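Local coordinates for SCO1/SenC family lipoprotein (Bacillus anthracis, PDB 4HDE) that probably acts as a membrane-attached copper chaperone or thiol-disulfide protein in cytochrome c oxidase assembly, at residues L4-L12 with Y138-K149; F15-F25 with T97-Y106. All coordinates share one frame; numbering follows the deposited sequence. Where two conformers were deposited one is given.

The two contacts lie at opposite margins of one five-stranded mixed sheet, their centres about 21 Å apart. Interaction 1 lays the N-terminal loop 4-12 along the edge strand 146-151. Interaction 2 sets the hairpin of strands 16-18 and 24-26 against the other edge strand, 100-103. Their first segments follow each other closely in sequence, while the second segments come in reverse order, so interaction 2 falls within the span of chain that interaction 1 closes. The start of the chain therefore meets both outer strands of the thioredoxin-like core before entering the sheet at strand 35-40. Both contacts are structural packing.

Interaction 1 (L4-L12 with Y138-K149); sequences LRKPLNWDL and YLIDQNGKVMKK
M147, a selenomethionine, packs against P7, N9 and L4. Its side chain is bent at chi2 and chi3 (-57° and -99°). This brings the methyl CE to 3.6 Å from P7 CB, while SE lies 3.4 Å from N9 ND2. On the same residue, CB packs against L4 CD2.

V146 sends its two methyls to different neighbours. CG1 approaches W10 CE3, and CG2 meets L12 CD2 in the conformer given. W10 lays CB against V146 CB, and its CZ3 reaches Y138 CE1 at 3.8 Å. L8 CD1 sits over one face of the indole, near the rim. Beyond this layer, F119 of helix 108-119 touches L12, V146 and Y138.

The backbones form a single antiparallel bridge, W10 with V146. W10 N donates to V146 O, and V146 N to W10 O, both at 3.0 Å. N9 and W10 face V146 together, a G1 beta bulge. L8 N adds a bond to M147 O.

Two lysines finish the contact. K148 NZ donates to R5 O at 2.7 Å, and K145 NZ forms a salt bridge with D11 OD1. One water links K148 NZ to K6 O, and another links K145 NZ to L12 N and G144 O. The lysines thus tie down backbone oxygens and a carboxylate at the surface, while V146 packs inside with its apolar neighbours.

Interaction 2 (F15-F25 with T97-Y106); sequences FQFTNQDGKPF and TSNWNLLTGY
Q20 lies along strand 100-103 and uses both ends of its amide. Its OE1 accepts from L102 N at 2.8 Å, with the donor above the carbonyl plane. Its NE2 gives a nearly straight bond (172°) to W100 O, which lies in the amide plane. With the chain bent at chi2 (-94°), OE1 faces L102 N and NE2 faces W100 O. L86 of helix 83-90 also touches Q20.

N19 is the second polar centre. Its ND2 donates to N101 OD1 at 2.9 Å, and the two amides are nearly coplanar. Its OD1 stays within the hairpin and accepts from D21 N and K23 N, which arrive from opposite faces of the carbonyl plane. The bond from D21 N makes an Asx turn. N101 in turn stacks its amide on the F25 ring, with ND2 3.2 Å above the ring plane and the two planes 18° apart.

The backbones meet in one antiparallel hydrogen-bonded pair. T18 N donates to T104 O, and T104 N to T18 O at 2.9 Å. T104 OG1 bonds outside the contact, to D81 O.

Apolar groups fill the other end. The Y106 edge points at the F17 face in a T-shaped pair, centroids 4.5 Å apart, and Y106 OH bonds to S75 O. F15 CD1 lies over the opposite face of F17, toward its rim. L103 extends CD1 to the edges of F15 and F17, while its CD2 lies 3.9 Å from F25 CB.

In both buried amides the oxygen accepts and the nitrogen donates at least once: N19 OD1 takes two backbone N-H groups, Q20 OE1 takes one. This implies a specific polar join between hairpin and edge strand, with aromatic packing beside it.

Interaction 1 (L4-L12 with Y138-K149)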
loop_
_atom_site.group_PDB
_atom_site.type_symbol
_atom_site.label_atom_id
_atom_site.label_comp_id
_atom_site.label_asym_id
_atom_site.label_seq_id
_atom_site.Cartn_x
_atom_site.Cartn_y
_atom_site.Cartn_z
ATOM N N LEU A 4 -12.478 16.994 -3.732
ATOM C CA LEU A 4 -12.457 15.736 -2.989
ATOM C C LEU A 4 -13.447 15.769 -1.829
ATOM O O LEU A 4 -13.305 16.568 -0.904
ATOM C CB LEU A 4 -11.052 15.438 -2.465
ATOM C CG LEU A 4 -10.671 13.959 -2.492
ATOM C CD1 LEU A 4 -10.567 13.489 -3.932
ATOM C CD2 LEU A 4 -9.370 13.693 -1.752
ATOM N N ARG A 5 -14.441 14.889 -1.878
ATOM C CA ARG A 5 -15.508 14.889 -0.883
ATOM C C ARG A 5 -15.165 14.088 0.371
ATOM O O ARG A 5 -14.573 13.008 0.298
ATOM C CB ARG A 5 -16.813 14.376 -1.493
ATOM C CG ARG A 5 -17.320 15.235 -2.619
ATOM C CD ARG A 5 -18.698 14.796 -3.052
ATOM N NE ARG A 5 -19.701 15.006 -2.015
ATOM C CZ ARG A 5 -20.279 16.173 -1.756
ATOM N NH1 ARG A 5 -19.951 17.251 -2.459
ATOM N NH2 ARG A 5 -21.197 16.263 -0.800
ATOM N N LYS A 6 -15.546 14.638 1.516
ATOM C CA LYS A 6 -15.427 13.964 2.806
ATOM C C LYS A 6 -14.075 13.287 3.032
ATOM O O LYS A 6 -14.026 12.101 3.331
ATOM C CB LYS A 6 -16.557 12.939 2.965
ATOM C CG LYS A 6 -17.942 13.475 2.599
ATOM C CD LYS A 6 -18.354 14.647 3.480
ATOM C CE LYS A 6 -19.752 15.140 3.129
ATOM N NZ LYS A 6 -20.226 16.172 4.087
ATOM N N PRO A 7 -12.977 14.043 2.893
ATOM C CA PRO A 7 -11.642 13.473 3.100
ATOM C C PRO A 7 -11.445 12.992 4.532
ATOM O O PRO A 7 -12.004 13.564 5.465
ATOM C CB PRO A 7 -10.713 14.656 2.809
ATOM C CG PRO A 7 -11.539 15.858 3.086
ATOM C CD PRO A 7 -12.924 15.493 2.643
ATOM N N LEU A 8 -10.645 11.945 4.699
ATOM C CA LEU A 8 -10.359 11.404 6.023
ATOM C C LEU A 8 -9.459 12.322 6.856
ATOM O O LEU A 8 -9.623 12.420 8.071
ATOM C CB LEU A 8 -9.713 10.025 5.896
ATOM C CG LEU A 8 -10.570 8.927 5.260
ATOM C CD1 LEU A 8 -9.718 7.701 4.966
ATOM C CD2 LEU A 8 -11.755 8.565 6.153
ATOM N N ASN A 9 -8.502 12.974 6.203
ATOM C CA ASN A 9 -7.530 13.826 6.889
ATOM C C ASN A 9 -6.778 13.114 8.010
ATOM O O ASN A 9 -6.585 13.692 9.078
ATOM C CB ASN A 9 -8.204 15.071 7.488
ATOM C CG ASN A 9 -8.933 15.909 6.453
ATOM O OD1 ASN A 9 -10.095 16.280 6.647
ATOM N ND2 ASN A 9 -8.258 16.218 5.357
ATOM N N TRP A 10 -6.356 11.876 7.795
ATOM C CA TRP A 10 -5.594 11.174 8.831
ATOM C C TRP A 10 -4.115 11.529 8.795
ATOM O O TRP A 10 -3.490 11.520 7.729
ATOM C CB TRP A 10 -5.690 9.668 8.661
ATOM C CG TRP A 10 -7.037 9.045 8.855
ATOM C CD1 TRP A 10 -8.168 9.622 9.362
ATOM C CD2 TRP A 10 -7.380 7.701 8.530
ATOM N NE1 TRP A 10 -9.194 8.701 9.378
ATOM C CE2 TRP A 10 -8.733 7.516 8.864
ATOM C CE3 TRP A 10 -6.667 6.627 7.985
ATOM C CZ2 TRP A 10 -9.389 6.298 8.678
ATOM C CZ3 TRP A 10 -7.319 5.423 7.802
ATOM C CH2 TRP A 10 -8.666 5.269 8.140
ATOM N N ASP A 11 -3.563 11.857 9.956
ATOM C CA ASP A 11 -2.129 12.082 10.089
ATOM C C ASP A 11 -1.339 10.791 9.876
ATOM O O ASP A 11 -1.759 9.719 10.304
ATOM C CB ASP A 11 -1.804 12.626 11.482
ATOM C CG ASP A 11 -2.352 14.023 11.727
ATOM O OD1 ASP A 11 -2.462 14.820 10.769
ATOM O OD2 ASP A 11 -2.657 14.327 12.901
ATOM N N LEU A 12 -0.190 10.914 9.220
ATOM C CA LEU A 12 0.732 9.798 9.040
ATOM C C LEU A 12 2.080 10.139 9.623
ATOM O O LEU A 12 2.647 11.194 9.340
ATOM C CB LEU A 12 0.941 9.499 7.563
ATOM C CG LEU A 12 -0.206 8.866 6.805
ATOM C CD1 LEU A 12 0.277 8.520 5.409
ATOM C CD2 LEU A 12 -0.700 7.627 7.533
ATOM N N TYR A 138 -5.642 2.721 0.495
ATOM C CA TYR A 138 -5.706 4.074 1.036
ATOM C C TYR A 138 -5.052 5.063 0.095
ATOM O O TYR A 138 -3.937 4.834 -0.367
ATOM C CB TYR A 138 -4.986 4.133 2.385
ATOM C CG TYR A 138 -5.533 3.168 3.400
ATOM C CD1 TYR A 138 -6.576 3.529 4.242
ATOM C CD2 TYR A 138 -5.009 1.893 3.517
ATOM C CE1 TYR A 138 -7.076 2.635 5.181
ATOM C CE2 TYR A 138 -5.504 0.997 4.443
ATOM C CZ TYR A 138 -6.532 1.371 5.265
ATOM O OH TYR A 138 -7.017 0.472 6.191
ATOM N N LEU A 139 -5.737 6.169 -0.170
ATOM C CA LEU A 139 -5.203 7.237 -1.008
ATOM C C LEU A 139 -4.644 8.333 -0.114
ATOM O O LEU A 139 -5.365 8.891 0.716
ATOM C CB LEU A 139 -6.291 7.799 -1.926
ATOM C CG LEU A 139 -5.876 8.931 -2.863
ATOM C CD1 LEU A 139 -4.858 8.439 -3.871
ATOM C CD2 LEU A 139 -7.105 9.499 -3.566
ATOM N N ILE A 140 -3.366 8.645 -0.309
ATOM C CA ILE A 140 -2.649 9.629 0.495
ATOM C C ILE A 140 -2.247 10.797 -0.403
ATOM O O ILE A 140 -1.755 10.594 -1.516
ATOM C CB ILE A 140 -1.408 8.992 1.168
ATOM C CG1 ILE A 140 -1.843 7.886 2.132
ATOM C CG2 ILE A 140 -0.618 10.010 1.948
ATOM C CD1 ILE A 140 -1.538 6.491 1.661
ATOM N N ASP A 141 -2.471 12.018 0.069
ATOM C CA ASP A 141 -2.203 13.189 -0.769
ATOM C C ASP A 141 -0.766 13.707 -0.636
ATOM O O ASP A 141 0.049 13.158 0.121
ATOM C CB ASP A 141 -3.236 14.298 -0.526
ATOM C CG ASP A 141 -3.048 15.020 0.808
ATOM O OD1 ASP A 141 -2.085 14.743 1.556
ATOM O OD2 ASP A 141 -3.882 15.912 1.088
ATOM N N GLN A 142 -0.462 14.771 -1.384
ATOM C CA GLN A 142 0.885 15.326 -1.460
ATOM C C GLN A 142 1.333 15.910 -0.124
ATOM O O GLN A 142 2.528 16.039 0.141
ATOM C CB GLN A 142 0.958 16.398 -2.560
ATOM C CG GLN A 142 0.590 15.865 -3.948
ATOM C CD GLN A 142 -0.849 16.160 -4.326
ATOM O OE1 GLN A 142 -1.773 15.972 -3.530
ATOM N NE2 GLN A 142 -1.051 16.603 -5.559
ATOM N N ASN A 143 0.361 16.234 0.721
ATOM C CA ASN A 143 0.630 16.764 2.051
ATOM C C ASN A 143 0.906 15.657 3.058
ATOM O O ASN A 143 1.224 15.928 4.219
ATOM C CB ASN A 143 -0.541 17.630 2.509
ATOM C CG ASN A 143 -0.862 18.725 1.519
ATOM O OD1 ASN A 143 -0.082 19.663 1.344
ATOM N ND2 ASN A 143 -1.999 18.606 0.844
ATOM N N GLY A 144 0.806 14.411 2.607
ATOM C CA GLY A 144 1.104 13.267 3.444
ATOM C C GLY A 144 -0.008 12.832 4.377
ATOM O O GLY A 144 0.276 12.174 5.383
ATOM N N LYS A 145 -1.256 13.177 4.052
ATOM C CA LYS A 145 -2.407 12.778 4.860
ATOM C C LYS A 145 -3.226 11.725 4.130
ATOM O O LYS A 145 -3.393 11.786 2.911
ATOM C CB LYS A 145 -3.293 13.994 5.156
ATOM C CG LYS A 145 -2.568 15.172 5.806
ATOM C CD LYS A 145 -1.994 14.806 7.164
ATOM C CE LYS A 145 -1.260 15.988 7.788
ATOM N NZ LYS A 145 -0.472 15.587 8.988
ATOM N N VAL A 146 -3.759 10.760 4.871
ATOM C CA VAL A 146 -4.669 9.804 4.258
ATOM C C VAL A 146 -5.987 10.502 3.979
ATOM O O VAL A 146 -6.571 11.120 4.877
ATOM C CB VAL A 146 -4.918 8.591 5.153
ATOM C CG1 VAL A 146 -5.610 7.511 4.361
ATOM C CG2 VAL A 146 -3.611 8.077 5.735
HETATM N N MSE A 147 -6.447 10.407 2.739
HETATM C CA MSE A 147 -7.639 11.123 2.332
HETATM C C MSE A 147 -8.836 10.225 2.034
HETATM O O MSE A 147 -9.967 10.632 2.262
HETATM C CB MSE A 147 -7.333 12.058 1.155
HETATM C CG MSE A 147 -6.275 13.119 1.496
HETATM SE SE MSE A 147 -6.705 14.253 3.040
HETATM C CE MSE A 147 -7.376 15.801 2.070
ATOM N N LYS A 148 -8.592 9.014 1.531
ATOM C CA LYS A 148 -9.688 8.118 1.152
ATOM C C LYS A 148 -9.323 6.668 1.411
ATOM O O LYS A 148 -8.149 6.300 1.373
ATOM C CB LYS A 148 -10.019 8.285 -0.339
ATOM C CG LYS A 148 -10.573 9.651 -0.727
ATOM C CD LYS A 148 -11.966 9.806 -0.157
ATOM C CE LYS A 148 -12.816 10.757 -0.963
ATOM N NZ LYS A 148 -14.254 10.542 -0.643
ATOM N N LYS A 149 -10.344 5.855 1.664
ATOM C CA LYS A 149 -10.222 4.418 1.857
ATOM C C LYS A 149 -11.195 3.712 0.911
ATOM O O LYS A 149 -12.347 4.144 0.767
ATOM C CB LYS A 149 -10.566 4.065 3.314
ATOM C CG LYS A 149 -10.431 2.587 3.681
ATOM C CD LYS A 149 -10.895 2.307 5.105
ATOM C CE LYS A 149 -12.377 1.961 5.133
ATOM N NZ LYS A 149 -12.839 1.558 6.491
HETATM O O HOH W 1 -14.430 9.679 2.119
HETATM O O HOH W 2 0.980 13.385 8.165
#

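Interaction 2 (F15-F25 with T97-Y106)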
loop_
_atom_site.group_PDB
_atom_site.type_symbol
_atom_site.label_atom_id
_atom_site.label_comp_id
_atom_site.label_asym_id
_atom_site.label_seq_id
_atom_site.Cartn_x
_atom_site.Cartn_y
_atom_site.Cartn_z
ATOM N N PHE A 15 8.213 7.765 8.370
ATOM C CA PHE A 15 8.797 6.423 8.430
ATOM C C PHE A 15 9.847 6.214 7.342
ATOM O O PHE A 15 9.819 6.849 6.291
ATOM C CB PHE A 15 7.714 5.346 8.313
ATOM C CG PHE A 15 7.019 5.324 6.981
ATOM C CD1 PHE A 15 7.441 4.469 5.973
ATOM C CD2 PHE A 15 5.932 6.151 6.742
ATOM C CE1 PHE A 15 6.806 4.445 4.755
ATOM C CE2 PHE A 15 5.297 6.141 5.520
ATOM C CZ PHE A 15 5.731 5.278 4.524
ATOM N N GLN A 16 10.772 5.304 7.622
ATOM C CA GLN A 16 11.790 4.897 6.670
ATOM C C GLN A 16 11.952 3.392 6.782
ATOM O O GLN A 16 12.488 2.890 7.767
ATOM C CB GLN A 16 13.122 5.587 6.965
ATOM C CG GLN A 16 14.251 5.180 6.037
ATOM C CD GLN A 16 15.573 5.803 6.446
ATOM O OE1 GLN A 16 15.628 6.959 6.887
ATOM N NE2 GLN A 16 16.646 5.037 6.326
ATOM N N PHE A 17 11.459 2.670 5.782
ATOM C CA PHE A 17 11.528 1.213 5.799
ATOM C C PHE A 17 12.455 0.769 4.677
ATOM O O PHE A 17 13.228 1.577 4.160
ATOM C CB PHE A 17 10.129 0.598 5.661
ATOM C CG PHE A 17 9.169 0.974 6.779
ATOM C CD1 PHE A 17 9.627 1.284 8.054
ATOM C CD2 PHE A 17 7.802 1.005 6.542
ATOM C CE1 PHE A 17 8.720 1.612 9.072
ATOM C CE2 PHE A 17 6.896 1.329 7.546
ATOM C CZ PHE A 17 7.356 1.644 8.810
ATOM N N THR A 18 12.405 -0.507 4.312
ATOM C CA THR A 18 13.264 -1.045 3.263
ATOM C C THR A 18 12.399 -1.644 2.158
ATOM O O THR A 18 11.437 -2.355 2.442
ATOM C CB THR A 18 14.205 -2.126 3.829
ATOM O OG1 THR A 18 15.004 -1.559 4.875
ATOM C CG2 THR A 18 15.119 -2.667 2.743
ATOM N N ASN A 19 12.735 -1.365 0.899
ATOM C CA ASN A 19 11.958 -1.895 -0.221
ATOM C C ASN A 19 12.457 -3.239 -0.746
ATOM O O ASN A 19 13.371 -3.844 -0.171
ATOM C CB ASN A 19 11.816 -0.857 -1.350
ATOM C CG ASN A 19 13.104 -0.637 -2.121
ATOM O OD1 ASN A 19 14.095 -1.352 -1.953
ATOM N ND2 ASN A 19 13.086 0.349 -2.996
ATOM N N GLN A 20 11.869 -3.687 -1.848
ATOM C CA GLN A 20 12.113 -5.021 -2.371
ATOM C C GLN A 20 13.496 -5.143 -3.004
ATOM O O GLN A 20 13.919 -6.228 -3.367
ATOM C CB GLN A 20 11.016 -5.421 -3.369
ATOM C CG GLN A 20 11.006 -4.656 -4.696
ATOM C CD GLN A 20 10.076 -3.460 -4.685
ATOM O OE1 GLN A 20 9.826 -2.863 -3.650
ATOM N NE2 GLN A 20 9.562 -3.105 -5.853
ATOM N N ASP A 21 14.184 -4.011 -3.132
ATOM C CA ASP A 21 15.566 -3.980 -3.601
ATOM C C ASP A 21 16.562 -3.757 -2.461
ATOM O O ASP A 21 17.759 -3.569 -2.704
ATOM C CB ASP A 21 15.748 -2.907 -4.677
ATOM C CG ASP A 21 14.979 -3.218 -5.947
ATOM O OD1 ASP A 21 14.881 -4.410 -6.307
ATOM O OD2 ASP A 21 14.471 -2.271 -6.585
ATOM N N GLY A 22 16.084 -3.802 -1.223
ATOM C CA GLY A 22 16.945 -3.630 -0.069
ATOM C C GLY A 22 17.415 -2.197 0.110
ATOM O O GLY A 22 18.465 -1.955 0.714
ATOM N N LYS A 23 16.637 -1.247 -0.405
ATOM C CA LYS A 23 16.988 0.171 -0.329
ATOM C C LYS A 23 16.002 0.907 0.578
ATOM O O LYS A 23 14.839 0.520 0.670
ATOM C CB LYS A 23 16.954 0.801 -1.732
ATOM C CG LYS A 23 17.700 0.029 -2.804
ATOM C CD LYS A 23 19.187 0.070 -2.563
ATOM C CE LYS A 23 19.948 -0.792 -3.570
ATOM N NZ LYS A 23 19.914 -0.265 -4.959
ATOM N N PRO A 24 16.449 1.981 1.241
ATOM C CA PRO A 24 15.557 2.762 2.104
ATOM C C PRO A 24 14.443 3.430 1.321
ATOM O O PRO A 24 14.658 3.956 0.229
ATOM C CB PRO A 24 16.487 3.829 2.700
ATOM C CG PRO A 24 17.581 3.981 1.687
ATOM C CD PRO A 24 17.798 2.567 1.173
ATOM N N PHE A 25 13.248 3.419 1.888
ATOM C CA PHE A 25 12.110 4.052 1.241
ATOM C C PHE A 25 11.051 4.402 2.266
ATOM O O PHE A 25 10.754 3.620 3.168
ATOM C CB PHE A 25 11.500 3.121 0.181
ATOM C CG PHE A 25 10.567 3.822 -0.779
ATOM C CD1 PHE A 25 11.065 4.460 -1.897
ATOM C CD2 PHE A 25 9.200 3.863 -0.543
ATOM C CE1 PHE A 25 10.214 5.106 -2.780
ATOM C CE2 PHE A 25 8.354 4.517 -1.424
ATOM C CZ PHE A 25 8.861 5.134 -2.535
ATOM N N THR A 97 7.651 -1.741 -11.690
ATOM C CA THR A 97 7.830 -1.372 -10.292
ATOM C C THR A 97 8.545 -0.028 -10.134
ATOM O O THR A 97 8.988 0.326 -9.042
ATOM C CB THR A 97 8.547 -2.469 -9.479
ATOM O OG1 THR A 97 9.798 -2.786 -10.095
ATOM C CG2 THR A 97 7.689 -3.725 -9.421
ATOM N N SER A 98 8.618 0.737 -11.216
ATOM C CA SER A 98 9.212 2.066 -11.139
ATOM C C SER A 98 8.486 2.936 -10.110
ATOM O O SER A 98 9.094 3.799 -9.474
ATOM C CB SER A 98 9.208 2.751 -12.505
ATOM O OG SER A 98 7.884 3.007 -12.933
ATOM N N ASN A 99 7.186 2.710 -9.948
ATOM C CA ASN A 99 6.391 3.463 -8.981
ATOM C C ASN A 99 5.675 2.557 -7.981
ATOM O O ASN A 99 4.609 2.902 -7.490
ATOM C CB ASN A 99 5.373 4.363 -9.686
ATOM C CG ASN A 99 4.297 3.569 -10.418
ATOM O OD1 ASN A 99 4.516 2.422 -10.809
ATOM N ND2 ASN A 99 3.133 4.174 -10.603
ATOM N N TRP A 100 6.241 1.387 -7.694
ATOM C CA TRP A 100 5.616 0.483 -6.728
ATOM C C TRP A 100 6.698 -0.086 -5.824
ATOM O O TRP A 100 7.593 -0.807 -6.283
ATOM C CB TRP A 100 4.883 -0.656 -7.441
ATOM C CG TRP A 100 3.909 -1.454 -6.598
ATOM C CD1 TRP A 100 3.835 -1.531 -5.230
ATOM C CD2 TRP A 100 2.867 -2.284 -7.102
ATOM N NE1 TRP A 100 2.803 -2.373 -4.861
ATOM C CE2 TRP A 100 2.194 -2.840 -5.997
ATOM C CE3 TRP A 100 2.429 -2.609 -8.391
ATOM C CZ2 TRP A 100 1.120 -3.711 -6.141
ATOM C CZ3 TRP A 100 1.357 -3.470 -8.530
ATOM C CH2 TRP A 100 0.715 -4.010 -7.412
ATOM N N ASN A 101 6.624 0.268 -4.545
ATOM C CA ASN A 101 7.572 -0.218 -3.552
ATOM C C ASN A 101 6.868 -1.065 -2.514
ATOM O O ASN A 101 5.828 -0.673 -1.985
ATOM C CB ASN A 101 8.292 0.958 -2.894
ATOM C CG ASN A 101 9.287 1.592 -3.809
ATOM O OD1 ASN A 101 10.442 1.168 -3.868
ATOM N ND2 ASN A 101 8.850 2.597 -4.567
ATOM N N LEU A 102 7.411 -2.253 -2.269
ATOM C CA LEU A 102 6.895 -3.156 -1.243
ATOM C C LEU A 102 7.894 -3.099 -0.101
ATOM O O LEU A 102 9.101 -3.209 -0.328
ATOM C CB LEU A 102 6.740 -4.579 -1.790
ATOM C CG LEU A 102 5.726 -4.718 -2.926
ATOM C CD1 LEU A 102 6.350 -4.433 -4.292
ATOM C CD2 LEU A 102 5.145 -6.109 -2.905
ATOM N N LEU A 103 7.398 -2.900 1.115
ATOM C CA LEU A 103 8.244 -2.521 2.242
ATOM C C LEU A 103 8.274 -3.567 3.354
ATOM O O LEU A 103 7.304 -4.292 3.596
ATOM C CB LEU A 103 7.792 -1.167 2.804
ATOM C CG LEU A 103 7.719 -0.012 1.800
ATOM C CD1 LEU A 103 7.311 1.292 2.487
ATOM C CD2 LEU A 103 9.039 0.163 1.067
ATOM N N THR A 104 9.410 -3.610 4.042
ATOM C CA THR A 104 9.632 -4.544 5.130
ATOM C C THR A 104 10.842 -4.056 5.922
ATOM O O THR A 104 11.238 -2.891 5.801
ATOM C CB THR A 104 9.838 -5.972 4.587
ATOM O OG1 THR A 104 9.798 -6.893 5.681
ATOM C CG2 THR A 104 11.148 -6.110 3.839
ATOM N N GLY A 105 11.413 -4.928 6.751
ATOM C CA GLY A 105 12.660 -4.637 7.438
ATOM C C GLY A 105 12.512 -4.267 8.900
ATOM O O GLY A 105 13.492 -4.170 9.623
ATOM N N TYR A 106 11.268 -4.087 9.321
ATOM C CA TYR A 106 10.902 -3.689 10.668
ATOM C C TYR A 106 10.397 -4.918 11.423
ATOM O O TYR A 106 10.267 -5.991 10.848
ATOM C CB TYR A 106 9.803 -2.624 10.575
ATOM C CG TYR A 106 8.804 -2.880 9.468
ATOM C CD1 TYR A 106 8.791 -2.098 8.323
ATOM C CD2 TYR A 106 7.884 -3.913 9.567
ATOM C CE1 TYR A 106 7.882 -2.332 7.309
ATOM C CE2 TYR A 106 6.980 -4.167 8.556
ATOM C CZ TYR A 106 6.978 -3.372 7.431
ATOM O OH TYR A 106 6.069 -3.597 6.427
#